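Local coordinates for NAD-dependent L-serine dehydrogenase (Pseudomonas aeruginosa, PDB 3OBB), which oxidises L-serine and methyl-L-serine with NAD+ as a homotetramer, and acts only weakly on beta-hydroxyisobutyrate, at residues E219-W224 with E284-V289. Numbering follows the deposited sequence.
Sequences EVYNPW and ERDFSV
Phe287 lies over one face of the Tyr221 ring, its CZ displaced toward the rim, while the carboxylate of Asp286 and the hydroxyl of Ser288 sit at the edge of that ring. The two rings are oblique, their planes 51° apart, and Phe287 CE1 comes within 3.5 Å of Tyr221 CE2. Tyrosine and carboxylate meet tip to tip: Tyr221 OH donates to Asp286 OD1 at 2.5 Å, on the syn side but 33° out of the carboxylate plane. With CG anti to the backbone N (chi1 171°), the Asp286 carboxylate carbon lies in the plane of the Tyr221 ring. Asp286 OD2 closes an Asx turn by accepting Ser288 N at 2.9 Å, a donor well above the carboxylate plane. Ser288 OG donates to Asp286 OD2 as well, at 2.5 Å and almost in line with the C-O bond, so the carboxylate is gripped at both oxygens. The pairing ties the loop after helix 216-220 to Asp286 and the 3-10 turn that begins at Phe287, within the C-terminal helical domain of this HIBADH-related enzyme, where Met184 of helix 168-196 touches Tyr221, Phe287 and Ser288. Phe241 N also donates to Asp286 OD1. One water donates to Asn222 O and Ser288 OG, and Pro223 CB packs 3.9 Å from Ser288 CB.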
loop_
_atom_site.group_PDB
_atom_site.type_symbol
_atom_site.label_atom_id
_atom_site.label_comp_id
_atom_site.label_asym_id
_atom_site.label_seq_id
_atom_site.Cartn_x
_atom_site.Cartn_y
_atom_site.Cartn_z
ATOM N N GLU A 219 -20.623 -13.295 -1.342
ATOM C CA GLU A 219 -21.870 -13.998 -1.008
ATOM C C GLU A 219 -23.084 -13.179 -1.411
ATOM O O GLU A 219 -24.093 -13.722 -1.804
ATOM C CB GLU A 219 -21.944 -14.304 0.500
ATOM C CG GLU A 219 -20.934 -15.320 0.981
ATOM C CD GLU A 219 -21.332 -16.740 0.590
ATOM O OE1 GLU A 219 -20.452 -17.568 0.290
ATOM O OE2 GLU A 219 -22.524 -17.048 0.600
ATOM N N VAL A 220 -22.981 -11.856 -1.305
ATOM C CA VAL A 220 -24.174 -11.041 -1.166
ATOM C C VAL A 220 -24.040 -9.695 -1.868
ATOM O O VAL A 220 -25.004 -8.954 -1.981
ATOM C CB VAL A 220 -24.506 -10.998 0.384
ATOM C CG1 VAL A 220 -24.629 -9.607 0.998
ATOM C CG2 VAL A 220 -25.638 -12.029 0.784
ATOM N N TYR A 221 -22.855 -9.376 -2.388
ATOM C CA TYR A 221 -22.628 -7.996 -2.823
ATOM C C TYR A 221 -21.499 -7.897 -3.853
ATOM O O TYR A 221 -20.526 -7.149 -3.661
ATOM C CB TYR A 221 -22.242 -7.187 -1.595
ATOM C CG TYR A 221 -22.786 -5.803 -1.490
ATOM C CD1 TYR A 221 -23.776 -5.515 -0.541
ATOM C CD2 TYR A 221 -22.286 -4.759 -2.279
ATOM C CE1 TYR A 221 -24.276 -4.259 -0.395
ATOM C CE2 TYR A 221 -22.796 -3.469 -2.153
ATOM C CZ TYR A 221 -23.774 -3.219 -1.183
ATOM O OH TYR A 221 -24.280 -1.948 -0.995
ATOM N N ASN A 222 -21.630 -8.650 -4.940
ATOM C CA ASN A 222 -20.520 -8.785 -5.881
ATOM C C ASN A 222 -20.285 -7.472 -6.643
ATOM O O ASN A 222 -21.239 -6.909 -7.166
ATOM C CB ASN A 222 -20.770 -9.976 -6.822
ATOM C CG ASN A 222 -19.558 -10.265 -7.711
ATOM O OD1 ASN A 222 -19.187 -9.419 -8.567
ATOM N ND2 ASN A 222 -18.882 -11.417 -7.471
ATOM N N PRO A 223 -19.036 -6.942 -6.669
ATOM C CA PRO A 223 -18.805 -5.646 -7.344
ATOM C C PRO A 223 -18.792 -5.613 -8.876
ATOM O O PRO A 223 -18.731 -4.522 -9.451
ATOM C CB PRO A 223 -17.435 -5.228 -6.797
ATOM C CG PRO A 223 -16.744 -6.520 -6.582
ATOM C CD PRO A 223 -17.792 -7.418 -6.018
ATOM N N TRP A 224 -18.873 -6.773 -9.530
ATOM C CA TRP A 224 -18.814 -6.874 -11.014
ATOM C C TRP A 224 -20.199 -6.824 -11.647
ATOM O O TRP A 224 -21.041 -7.662 -11.319
ATOM C CB TRP A 224 -18.111 -8.160 -11.466
ATOM C CG TRP A 224 -17.685 -8.071 -12.917
ATOM C CD1 TRP A 224 -18.423 -8.419 -14.013
ATOM C CD2 TRP A 224 -16.443 -7.576 -13.418
ATOM N NE1 TRP A 224 -17.701 -8.200 -15.162
ATOM C CE2 TRP A 224 -16.495 -7.653 -14.823
ATOM C CE3 TRP A 224 -15.303 -7.030 -12.815
ATOM C CZ2 TRP A 224 -15.438 -7.224 -15.640
ATOM C CZ3 TRP A 224 -14.259 -6.610 -13.629
ATOM C CH2 TRP A 224 -14.342 -6.703 -15.025
ATOM N N GLU A 284 -21.324 9.648 -3.960
ATOM C CA GLU A 284 -22.659 9.125 -3.704
ATOM C C GLU A 284 -22.999 7.818 -4.413
ATOM O O GLU A 284 -24.158 7.404 -4.391
ATOM C CB GLU A 284 -23.746 10.158 -4.029
ATOM C CG GLU A 284 -23.519 11.530 -3.419
ATOM C CD GLU A 284 -24.777 12.104 -2.793
ATOM O OE1 GLU A 284 -25.920 11.819 -3.256
ATOM O OE2 GLU A 284 -24.600 12.853 -1.821
ATOM N N ARG A 285 -22.014 7.174 -5.052
ATOM C CA ARG A 285 -22.252 5.848 -5.614
ATOM C C ARG A 285 -22.117 4.820 -4.492
ATOM O O ARG A 285 -21.505 5.091 -3.424
ATOM C CB ARG A 285 -21.303 5.537 -6.797
ATOM C CG ARG A 285 -21.402 6.541 -7.963
ATOM C CD ARG A 285 -22.136 5.937 -9.187
ATOM N NE ARG A 285 -21.902 6.758 -10.381
ATOM C CZ ARG A 285 -21.803 6.299 -11.624
ATOM N NH1 ARG A 285 -21.926 5.001 -11.889
ATOM N NH2 ARG A 285 -21.584 7.154 -12.621
ATOM N N ASP A 286 -22.697 3.643 -4.719
ATOM C CA ASP A 286 -22.492 2.540 -3.789
ATOM C C ASP A 286 -20.986 2.225 -3.683
ATOM O O ASP A 286 -20.262 2.295 -4.689
ATOM C CB ASP A 286 -23.233 1.293 -4.255
ATOM C CG ASP A 286 -22.849 0.078 -3.430
ATOM O OD1 ASP A 286 -23.319 0.020 -2.253
ATOM O OD2 ASP A 286 -22.047 -0.778 -3.933
ATOM N N PHE A 287 -20.517 1.862 -2.486
ATOM C CA PHE A 287 -19.080 1.694 -2.265
ATOM C C PHE A 287 -18.455 0.615 -3.170
ATOM O O PHE A 287 -17.259 0.633 -3.382
ATOM C CB PHE A 287 -18.765 1.431 -0.770
ATOM C CG PHE A 287 -19.179 0.058 -0.286
ATOM C CD1 PHE A 287 -20.527 -0.341 -0.317
ATOM C CD2 PHE A 287 -18.214 -0.859 0.159
ATOM C CE1 PHE A 287 -20.911 -1.618 0.134
ATOM C CE2 PHE A 287 -18.575 -2.130 0.616
ATOM C CZ PHE A 287 -19.920 -2.520 0.603
ATOM N N SER A 288 -19.242 -0.325 -3.711
ATOM C CA SER A 288 -18.665 -1.302 -4.659
ATOM C C SER A 288 -18.216 -0.689 -6.000
ATOM O O SER A 288 -17.572 -1.360 -6.805
ATOM C CB SER A 288 -19.561 -2.555 -4.833
ATOM O OG SER A 288 -20.757 -2.279 -5.538
ATOM N N VAL A 289 -18.515 0.592 -6.206
ATOM C CA VAL A 289 -18.032 1.394 -7.349
ATOM C C VAL A 289 -16.494 1.401 -7.437
ATOM O O VAL A 289 -15.900 1.697 -8.501
ATOM C CB VAL A 289 -18.597 2.840 -7.309
ATOM C CG1 VAL A 289 -17.817 3.733 -6.285
ATOM C CG2 VAL A 289 -18.597 3.458 -8.702
HETATM O O HOH W 1 -22.405 -4.403 -6.189
#